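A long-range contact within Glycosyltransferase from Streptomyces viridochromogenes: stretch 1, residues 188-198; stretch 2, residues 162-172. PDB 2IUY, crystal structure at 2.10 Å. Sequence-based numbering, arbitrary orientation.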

# COMPACT_ATOMS: atom_id res chain seq x y z
N GLY A 188 -17.83 12.69 -17.27
CA GLY A 188 -18.52 11.95 -18.32
C GLY A 188 -17.85 10.59 -18.56
O GLY A 188 -17.92 9.99 -19.69
N ARG A 189 -17.19 10.07 -17.51
CA ARG A 189 -16.47 8.81 -17.67
C ARG A 189 -17.04 7.64 -16.92
O ARG A 189 -17.79 7.80 -15.96
CB ARG A 189 -14.99 8.96 -17.35
CG ARG A 189 -14.32 10.03 -18.12
CD ARG A 189 -13.09 9.52 -18.74
NE ARG A 189 -12.52 10.55 -19.61
CZ ARG A 189 -11.71 10.30 -20.62
NH1 ARG A 189 -11.37 9.05 -20.89
NH2 ARG A 189 -11.25 11.30 -21.36
N ARG A 190 -16.66 6.46 -17.38
CA ARG A 190 -16.89 5.23 -16.64
C ARG A 190 -15.86 5.10 -15.49
O ARG A 190 -14.75 5.61 -15.57
CB ARG A 190 -16.87 4.04 -17.59
CG ARG A 190 -17.90 4.20 -18.72
CD ARG A 190 -19.35 4.38 -18.15
NE ARG A 190 -20.21 5.08 -19.12
CZ ARG A 190 -20.61 6.36 -19.03
NH1 ARG A 190 -20.26 7.12 -18.00
NH2 ARG A 190 -21.38 6.88 -19.99
N LEU A 191 -16.31 4.51 -14.39
CA LEU A 191 -15.50 4.17 -13.27
C LEU A 191 -15.65 2.66 -13.01
O LEU A 191 -16.72 2.18 -12.59
CB LEU A 191 -15.93 4.95 -12.03
CG LEU A 191 -15.16 4.60 -10.74
CD1 LEU A 191 -13.76 5.17 -10.79
CD2 LEU A 191 -15.92 5.12 -9.51
N VAL A 192 -14.55 1.94 -13.25
CA VAL A 192 -14.40 0.59 -12.76
C VAL A 192 -14.11 0.58 -11.25
O VAL A 192 -13.18 1.25 -10.77
CB VAL A 192 -13.31 -0.15 -13.56
CG1 VAL A 192 -13.08 -1.53 -13.01
CG2 VAL A 192 -13.75 -0.24 -15.01
N LEU A 193 -14.97 -0.11 -10.52
CA LEU A 193 -14.81 -0.29 -9.10
C LEU A 193 -14.25 -1.68 -8.88
O LEU A 193 -15.01 -2.67 -8.85
CB LEU A 193 -16.14 -0.18 -8.37
CG LEU A 193 -16.74 1.16 -7.99
CD1 LEU A 193 -18.10 0.85 -7.39
CD2 LEU A 193 -15.89 1.78 -6.94
N ALA A 194 -12.93 -1.72 -8.74
CA ALA A 194 -12.19 -2.95 -8.57
C ALA A 194 -11.68 -3.17 -7.13
O ALA A 194 -10.62 -2.68 -6.73
CB ALA A 194 -11.04 -3.01 -9.55
N GLY A 195 -12.43 -3.96 -6.37
CA GLY A 195 -12.04 -4.35 -5.03
C GLY A 195 -13.26 -4.91 -4.33
O GLY A 195 -14.37 -4.89 -4.91
N PRO A 196 -13.07 -5.42 -3.09
CA PRO A 196 -14.16 -6.00 -2.35
C PRO A 196 -15.20 -4.94 -1.94
O PRO A 196 -14.86 -3.91 -1.37
CB PRO A 196 -13.49 -6.64 -1.13
CG PRO A 196 -12.22 -5.94 -0.96
CD PRO A 196 -11.80 -5.47 -2.33
N ALA A 197 -16.45 -5.21 -2.28
CA ALA A 197 -17.58 -4.32 -1.97
C ALA A 197 -18.44 -5.10 -0.99
O ALA A 197 -19.42 -5.73 -1.39
CB ALA A 197 -18.38 -3.98 -3.23
N TRP A 198 -18.04 -5.07 0.27
CA TRP A 198 -18.69 -5.88 1.29
C TRP A 198 -19.74 -5.10 2.11
O TRP A 198 -20.43 -5.71 2.95
CB TRP A 198 -17.62 -6.42 2.25
CG TRP A 198 -16.62 -7.41 1.63
CD1 TRP A 198 -16.65 -7.91 0.35
CD2 TRP A 198 -15.52 -8.05 2.29
NE1 TRP A 198 -15.62 -8.80 0.18
CE2 TRP A 198 -14.91 -8.90 1.34
CE3 TRP A 198 -14.98 -7.96 3.58
CZ2 TRP A 198 -13.76 -9.67 1.64
CZ3 TRP A 198 -13.85 -8.75 3.90
CH2 TRP A 198 -13.25 -9.59 2.92
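Stretch 2, residues 162-172: EDFLLFMGRVS

The middle of each stretch is an extended strand, and the two run parallel. The axes of the strands around Leu 165 to Phe 167 and Leu 191 to Leu 193 approach to 4.6 Å, and their N-to-C directions differ by 17° (signed crossing angle -17°). The register is constant: CA atoms pair from Arg 190 with Phe 164 (4.9 Å) to Ala 197 with Val 171 (4.7 Å), always 26 residues apart.

The backbone ladder has the alternation expected of parallel strands: Leu 165 and Phe 167 each bond through N and O to the residues flanking their partners, Leu 191 and Leu 193. Leu 165 N donates to Arg 190 O (2.8 Å) and Leu 165 O accepts from Val 192 N (3.1 Å); Phe 167 N donates to Val 192 O (2.8 Å, 173° at the hydrogen), and Phe 167 O accepts from Ala 194 N (2.8 Å). The ladder then loosens: the bond from Gly 169 N to Ala 194 O is weak, at 3.2 Å and 131°. Past it, Val 171 N to Pro 196 O is again short and straight (2.9 Å, 173°). At Gly 195 the backbones are in contact, Gly 195 CA lying 3.2 Å from Gly 169 O in a CA-H...O contact; an ideal CB there would fall 1.8 Å from that oxygen.

Apolar side chains pack on both faces of the sheet. With Leu 165 and Phe 167 lie Leu 193, whose CD2 meets Phe 167 CD2 at 3.5 Å, and Leu 191, whose CD1 reaches Phe 167 CB at 3.9 Å. On the other face, Val 192 CG1 and Ala 194 CB contact Leu 166 CD1 at 3.9 and 4.1 Å. Beyond the strands, Ala 197 CB rests 3.8 Å from Val 171 CG2.

Polar contacts secure the start. Arg 189 NH1 donates to Asp 163 O (2.9 Å, 163°) and forms a salt bridge with Asp 163 OD1 (3.4 Å), a weak hydrogen bond at 133°. One water accepts from Arg 190 N (3.1 Å to the water O) and donates a weak bond to Asp 163 O (2.7 Å from the water O).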

# COMPACT_ATOMS: atom_id res chain seq x y z
N GLU A 162 -7.30 2.66 -22.02
CA GLU A 162 -8.74 2.65 -22.17
C GLU A 162 -9.31 3.98 -21.67
O GLU A 162 -8.59 4.85 -21.20
CB GLU A 162 -9.36 1.46 -21.44
CG GLU A 162 -8.81 0.07 -21.79
CD GLU A 162 -9.07 -0.32 -23.24
OE1 GLU A 162 -10.07 0.16 -23.83
OE2 GLU A 162 -8.28 -1.12 -23.79
N ASP A 163 -10.61 4.14 -21.78
CA ASP A 163 -11.21 5.44 -21.47
C ASP A 163 -11.73 5.48 -20.07
O ASP A 163 -12.14 6.54 -19.61
CB ASP A 163 -12.33 5.77 -22.47
CG ASP A 163 -11.78 6.36 -23.77
OD1 ASP A 163 -10.92 7.28 -23.70
OD2 ASP A 163 -12.22 5.91 -24.87
N PHE A 164 -11.72 4.33 -19.40
CA PHE A 164 -12.32 4.20 -18.06
C PHE A 164 -11.40 4.82 -16.98
O PHE A 164 -10.17 4.77 -17.12
CB PHE A 164 -12.71 2.75 -17.76
CG PHE A 164 -11.52 1.79 -17.54
CD1 PHE A 164 -10.88 1.68 -16.28
CD2 PHE A 164 -11.05 0.99 -18.59
CE1 PHE A 164 -9.82 0.81 -16.09
CE2 PHE A 164 -9.97 0.14 -18.40
CZ PHE A 164 -9.34 0.06 -17.15
N LEU A 165 -12.01 5.41 -15.94
CA LEU A 165 -11.28 5.78 -14.68
C LEU A 165 -11.30 4.55 -13.75
O LEU A 165 -12.05 3.61 -14.01
CB LEU A 165 -11.88 7.00 -14.02
CG LEU A 165 -11.99 8.27 -14.90
CD1 LEU A 165 -12.52 9.53 -14.14
CD2 LEU A 165 -10.67 8.58 -15.60
N LEU A 166 -10.45 4.50 -12.75
CA LEU A 166 -10.29 3.25 -12.00
C LEU A 166 -10.23 3.51 -10.52
O LEU A 166 -9.42 4.33 -10.08
CB LEU A 166 -9.04 2.47 -12.41
CG LEU A 166 -8.73 1.21 -11.59
CD1 LEU A 166 -9.74 0.08 -11.83
CD2 LEU A 166 -7.31 0.69 -11.91
N PHE A 167 -11.08 2.81 -9.76
CA PHE A 167 -10.99 2.85 -8.34
C PHE A 167 -10.57 1.45 -7.90
O PHE A 167 -11.20 0.48 -8.29
CB PHE A 167 -12.33 3.28 -7.70
CG PHE A 167 -12.35 3.15 -6.21
CD1 PHE A 167 -12.12 4.26 -5.39
CD2 PHE A 167 -12.61 1.89 -5.61
CE1 PHE A 167 -12.13 4.11 -3.97
CE2 PHE A 167 -12.61 1.75 -4.22
CZ PHE A 167 -12.37 2.89 -3.40
N MSE A 168 -9.51 1.35 -7.11
CA MSE A 168 -8.99 0.06 -6.71
C MSE A 168 -8.72 0.02 -5.21
O MSE A 168 -7.73 0.59 -4.72
CB MSE A 168 -7.74 -0.31 -7.54
CG MSE A 168 -7.24 -1.68 -7.14
SE MSE A 168 -5.85 -2.30 -8.28
CE MSE A 168 -6.97 -2.91 -9.75
N GLY A 169 -9.62 -0.62 -4.49
CA GLY A 169 -9.51 -0.81 -3.05
C GLY A 169 -10.84 -1.32 -2.49
O GLY A 169 -11.75 -1.67 -3.24
N ARG A 170 -10.96 -1.34 -1.18
CA ARG A 170 -12.24 -1.71 -0.55
C ARG A 170 -13.29 -0.62 -0.79
O ARG A 170 -13.01 0.56 -0.65
CB ARG A 170 -12.06 -1.99 0.94
CG ARG A 170 -11.45 -3.39 1.23
CD ARG A 170 -11.37 -3.61 2.78
NE ARG A 170 -10.70 -2.43 3.33
CZ ARG A 170 -11.30 -1.40 3.92
NH1 ARG A 170 -12.63 -1.43 4.17
NH2 ARG A 170 -10.55 -0.36 4.32
N VAL A 171 -14.48 -1.04 -1.20
CA VAL A 171 -15.57 -0.10 -1.45
C VAL A 171 -16.19 0.23 -0.09
O VAL A 171 -17.14 -0.42 0.34
CB VAL A 171 -16.62 -0.71 -2.44
CG1 VAL A 171 -17.83 0.25 -2.66
CG2 VAL A 171 -15.92 -1.14 -3.80
N SER A 172 -15.61 1.23 0.57
CA SER A 172 -15.94 1.66 1.94
C SER A 172 -15.91 3.15 1.95
O SER A 172 -15.22 3.73 1.15
CB SER A 172 -14.87 1.24 2.92
OG SER A 172 -14.90 -0.16 3.05
O HOH W 1 -14.87 6.39 -19.88
O HOH W 2 -16.09 -3.04 1.34